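Local atomic coordinates of 1-deoxy-D-xylulose 5-phosphate reductoisomerase (Zymomonas mobilis, PDB entry 1R0K), a protein that catalyses the NADPH-dependent rearrangement and reduction of 1-deoxy-D-xylulose 5-phosphate to 2-C-methyl-D-erythritol 4-phosphate, an early step of isoprenoid biosynthesis. Residues D345-Y357 / E374-L386. Sequence-based numbering, arbitrary orientation.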
# COMPACT_ATOMS: atom_id res chain seq x y z
N ASP B 345 5.37 -35.43 -13.15
CA ASP B 345 6.76 -35.88 -13.18
C ASP B 345 7.72 -34.70 -13.25
O ASP B 345 8.91 -34.83 -12.96
CB ASP B 345 7.02 -36.81 -14.37
CG ASP B 345 6.33 -38.15 -14.24
OD1 ASP B 345 6.31 -38.71 -13.13
OD2 ASP B 345 5.82 -38.67 -15.26
N ILE B 346 7.21 -33.54 -13.65
CA ILE B 346 8.04 -32.35 -13.75
C ILE B 346 8.69 -32.04 -12.41
O ILE B 346 9.92 -32.01 -12.30
CB ILE B 346 7.23 -31.12 -14.21
CG1 ILE B 346 6.69 -31.37 -15.62
CG2 ILE B 346 8.10 -29.88 -14.19
CD1 ILE B 346 5.67 -30.35 -16.09
N ALA B 347 7.87 -31.83 -11.38
CA ALA B 347 8.40 -31.54 -10.05
C ALA B 347 9.21 -32.71 -9.51
O ALA B 347 10.14 -32.52 -8.73
CB ALA B 347 7.26 -31.20 -9.09
N LYS B 348 8.87 -33.93 -9.92
CA LYS B 348 9.62 -35.09 -9.45
C LYS B 348 11.03 -35.09 -10.02
O LYS B 348 11.99 -35.34 -9.31
CB LYS B 348 8.89 -36.39 -9.81
CG LYS B 348 7.62 -36.59 -9.00
CD LYS B 348 6.95 -37.93 -9.30
CE LYS B 348 5.66 -38.07 -8.49
NZ LYS B 348 5.00 -39.39 -8.69
N ILE B 349 11.15 -34.80 -11.31
CA ILE B 349 12.46 -34.76 -11.95
C ILE B 349 13.28 -33.65 -11.30
O ILE B 349 14.47 -33.81 -11.04
CB ILE B 349 12.35 -34.48 -13.47
CG1 ILE B 349 11.66 -35.66 -14.17
CG2 ILE B 349 13.73 -34.24 -14.06
CD1 ILE B 349 12.38 -36.97 -14.04
N VAL B 350 12.64 -32.51 -11.04
CA VAL B 350 13.35 -31.39 -10.43
C VAL B 350 13.87 -31.82 -9.06
O VAL B 350 15.03 -31.59 -8.73
CB VAL B 350 12.44 -30.15 -10.29
CG1 VAL B 350 13.15 -29.07 -9.48
CG2 VAL B 350 12.09 -29.61 -11.67
N GLU B 351 13.01 -32.46 -8.27
CA GLU B 351 13.39 -32.92 -6.94
C GLU B 351 14.57 -33.89 -7.00
O GLU B 351 15.54 -33.75 -6.25
CB GLU B 351 12.20 -33.61 -6.26
CG GLU B 351 12.37 -33.77 -4.76
CD GLU B 351 11.31 -34.66 -4.14
OE1 GLU B 351 10.15 -34.63 -4.61
OE2 GLU B 351 11.63 -35.39 -3.18
N LYS B 352 14.47 -34.89 -7.88
CA LYS B 352 15.53 -35.88 -8.03
C LYS B 352 16.86 -35.23 -8.40
O LYS B 352 17.90 -35.57 -7.85
CB LYS B 352 15.16 -36.91 -9.11
CG LYS B 352 14.09 -37.90 -8.68
CD LYS B 352 13.78 -38.89 -9.80
CE LYS B 352 12.72 -39.90 -9.38
NZ LYS B 352 13.17 -40.73 -8.22
N THR B 353 16.81 -34.28 -9.34
CA THR B 353 18.02 -33.59 -9.76
C THR B 353 18.63 -32.82 -8.58
O THR B 353 19.84 -32.86 -8.36
CB THR B 353 17.72 -32.61 -10.91
OG1 THR B 353 17.06 -33.31 -11.96
CG2 THR B 353 19.02 -32.01 -11.46
N LEU B 354 17.79 -32.14 -7.81
CA LEU B 354 18.26 -31.38 -6.65
C LEU B 354 18.96 -32.26 -5.63
O LEU B 354 19.85 -31.80 -4.92
CB LEU B 354 17.09 -30.65 -5.98
CG LEU B 354 16.59 -29.37 -6.65
CD1 LEU B 354 15.30 -28.91 -5.98
CD2 LEU B 354 17.66 -28.28 -6.56
N ASP B 355 18.55 -33.52 -5.54
CA ASP B 355 19.17 -34.44 -4.60
C ASP B 355 20.46 -35.04 -5.13
O ASP B 355 21.42 -35.23 -4.39
CB ASP B 355 18.22 -35.58 -4.23
CG ASP B 355 17.03 -35.12 -3.42
OD1 ASP B 355 17.20 -34.23 -2.56
OD2 ASP B 355 15.93 -35.67 -3.62
N HIS B 356 20.49 -35.31 -6.43
CA HIS B 356 21.65 -35.94 -7.06
C HIS B 356 22.82 -35.02 -7.43
O HIS B 356 23.98 -35.42 -7.33
CB HIS B 356 21.18 -36.70 -8.31
CG HIS B 356 22.24 -37.53 -8.97
ND1 HIS B 356 23.30 -36.97 -9.65
CD2 HIS B 356 22.40 -38.87 -9.05
CE1 HIS B 356 24.07 -37.94 -10.13
NE2 HIS B 356 23.54 -39.10 -9.78
N TYR B 357 22.51 -33.80 -7.86
CA TYR B 357 23.55 -32.85 -8.26
C TYR B 357 23.62 -31.67 -7.30
O TYR B 357 22.74 -30.81 -7.29
CB TYR B 357 23.29 -32.37 -9.68
CG TYR B 357 24.31 -31.38 -10.19
CD1 TYR B 357 25.67 -31.68 -10.20
CD2 TYR B 357 23.91 -30.13 -10.67
CE1 TYR B 357 26.61 -30.76 -10.67
CE2 TYR B 357 24.84 -29.21 -11.14
CZ TYR B 357 26.19 -29.53 -11.14
OH TYR B 357 27.10 -28.62 -11.62
N GLU B 374 25.33 -28.44 -16.44
CA GLU B 374 25.40 -29.74 -15.79
C GLU B 374 24.03 -30.18 -15.26
O GLU B 374 23.64 -31.34 -15.43
CB GLU B 374 26.42 -29.71 -14.66
CG GLU B 374 26.83 -31.08 -14.13
CD GLU B 374 27.38 -32.00 -15.21
OE1 GLU B 374 28.06 -31.50 -16.14
OE2 GLU B 374 27.13 -33.22 -15.13
N ALA B 375 23.32 -29.27 -14.60
CA ALA B 375 22.00 -29.59 -14.05
C ALA B 375 21.09 -30.10 -15.16
O ALA B 375 20.34 -31.06 -14.98
CB ALA B 375 21.39 -28.37 -13.38
N ARG B 376 21.14 -29.44 -16.32
CA ARG B 376 20.34 -29.82 -17.48
C ARG B 376 20.66 -31.24 -17.93
O ARG B 376 19.76 -32.02 -18.25
CB ARG B 376 20.59 -28.85 -18.64
CG ARG B 376 19.88 -27.52 -18.53
CD ARG B 376 20.42 -26.51 -19.53
NE ARG B 376 19.61 -25.29 -19.55
CZ ARG B 376 18.47 -25.17 -20.23
NH1 ARG B 376 18.01 -26.19 -20.95
NH2 ARG B 376 17.77 -24.04 -20.17
N ILE B 377 21.94 -31.56 -17.98
CA ILE B 377 22.36 -32.89 -18.40
C ILE B 377 21.93 -33.95 -17.38
O ILE B 377 21.45 -35.02 -17.76
CB ILE B 377 23.89 -32.93 -18.60
CG1 ILE B 377 24.26 -32.08 -19.82
CG2 ILE B 377 24.36 -34.37 -18.77
CD1 ILE B 377 25.74 -31.94 -20.04
N GLN B 378 22.10 -33.65 -16.10
CA GLN B 378 21.73 -34.58 -15.03
C GLN B 378 20.21 -34.80 -14.99
O GLN B 378 19.74 -35.93 -14.80
CB GLN B 378 22.19 -34.03 -13.69
CG GLN B 378 23.69 -33.86 -13.58
CD GLN B 378 24.36 -35.10 -13.07
OE1 GLN B 378 24.18 -36.20 -13.61
NE2 GLN B 378 25.15 -34.95 -12.01
N ALA B 379 19.45 -33.73 -15.17
CA ALA B 379 18.00 -33.81 -15.17
C ALA B 379 17.54 -34.70 -16.32
O ALA B 379 16.69 -35.57 -16.15
CB ALA B 379 17.39 -32.42 -15.30
N ALA B 380 18.11 -34.47 -17.50
CA ALA B 380 17.76 -35.24 -18.69
C ALA B 380 18.04 -36.73 -18.46
O ALA B 380 17.23 -37.58 -18.85
CB ALA B 380 18.56 -34.75 -19.90
N ALA B 381 19.17 -37.03 -17.83
CA ALA B 381 19.55 -38.41 -17.55
C ALA B 381 18.51 -39.03 -16.63
O ALA B 381 18.10 -40.17 -16.83
CB ALA B 381 20.92 -38.46 -16.91
N LEU B 382 18.09 -38.28 -15.62
CA LEU B 382 17.10 -38.75 -14.66
C LEU B 382 15.72 -38.87 -15.30
O LEU B 382 14.97 -39.82 -15.03
CB LEU B 382 17.02 -37.79 -13.47
CG LEU B 382 18.26 -37.73 -12.57
CD1 LEU B 382 18.22 -36.50 -11.68
CD2 LEU B 382 18.33 -39.00 -11.73
N MET B 383 15.39 -37.91 -16.16
CA MET B 383 14.11 -37.87 -16.86
C MET B 383 13.91 -39.11 -17.73
O MET B 383 12.79 -39.63 -17.83
CB MET B 383 14.03 -36.59 -17.70
CG MET B 383 12.75 -36.40 -18.49
SD MET B 383 12.78 -37.24 -20.09
CE MET B 383 13.56 -35.98 -21.12
N GLU B 384 14.98 -39.59 -18.35
CA GLU B 384 14.90 -40.77 -19.20
C GLU B 384 14.92 -42.07 -18.40
O GLU B 384 14.30 -43.06 -18.78
CB GLU B 384 16.04 -40.78 -20.22
CG GLU B 384 15.87 -39.76 -21.33
CD GLU B 384 16.99 -39.81 -22.34
OE1 GLU B 384 17.27 -40.91 -22.87
OE2 GLU B 384 17.59 -38.75 -22.62
N SER B 385 15.65 -42.06 -17.28
CA SER B 385 15.73 -43.22 -16.42
C SER B 385 14.35 -43.53 -15.86
O SER B 385 14.02 -44.69 -15.59
CB SER B 385 16.69 -42.96 -15.26
OG SER B 385 16.67 -44.03 -14.33
N LEU B 386 13.56 -42.48 -15.69
CA LEU B 386 12.20 -42.58 -15.17
C LEU B 386 11.25 -43.12 -16.24
O LEU B 386 10.63 -42.28 -16.94
CB LEU B 386 11.72 -41.20 -14.69
CG LEU B 386 10.26 -41.05 -14.25
CD1 LEU B 386 10.21 -40.30 -12.93
CD2 LEU B 386 9.48 -40.30 -15.32
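The phenol of Y357 meets residues 374-378 of the C-terminal helix obliquely, with the aliphatic part of E374, the backbone N of A375 and the amide of Q378 set around its ring. E374 CG approaches Y357 CZ to 3.4 Å, while A375 CB lies 4.1 Å from Y357 CD2. With CG anti to the backbone N (chi1 179°), Y357 extends from the end of helix 345-356 across its neighbour. Cutting the residue back to an alanine would probably leave E374 CB and CG and A375 CB without their aromatic cover and open a gap there. The amide of Q378 also meets H356: its NE2 sits at the imidazole edge, near the ring plane and 3.6 Å from H356 ND1, with amide and ring planes 85° apart; no hydrogen bond forms, and ND1 is buried without a partner.

Further along, T353 is a knob among A375, Q378, A379 and L382. Its OG1 packs 3.4 Å from L382 CD1 and donates a 2.8 Å hydrogen bond to I349 O, which also accepts from T353 N on the opposite face of its carbonyl plane. I349 CD1 reaches M383 CA at 3.4 Å and also touches L386 CD1. The L386 side chain meets D345, whose OD2 accepts a hydrogen bond from G342 N.

The axes of 345-356 and 374-385 approach to 9.2 Å, with 122° between their N-to-C directions. This is structural packing within the C-terminal helical domain of DXR, and helix 321-337 packs against both partners through V350 and A375. No hydrogen bond or salt bridge spans the interface, so the junction appears to rest mainly on close packing, with the threonine hydroxyl satisfied inside its own helix.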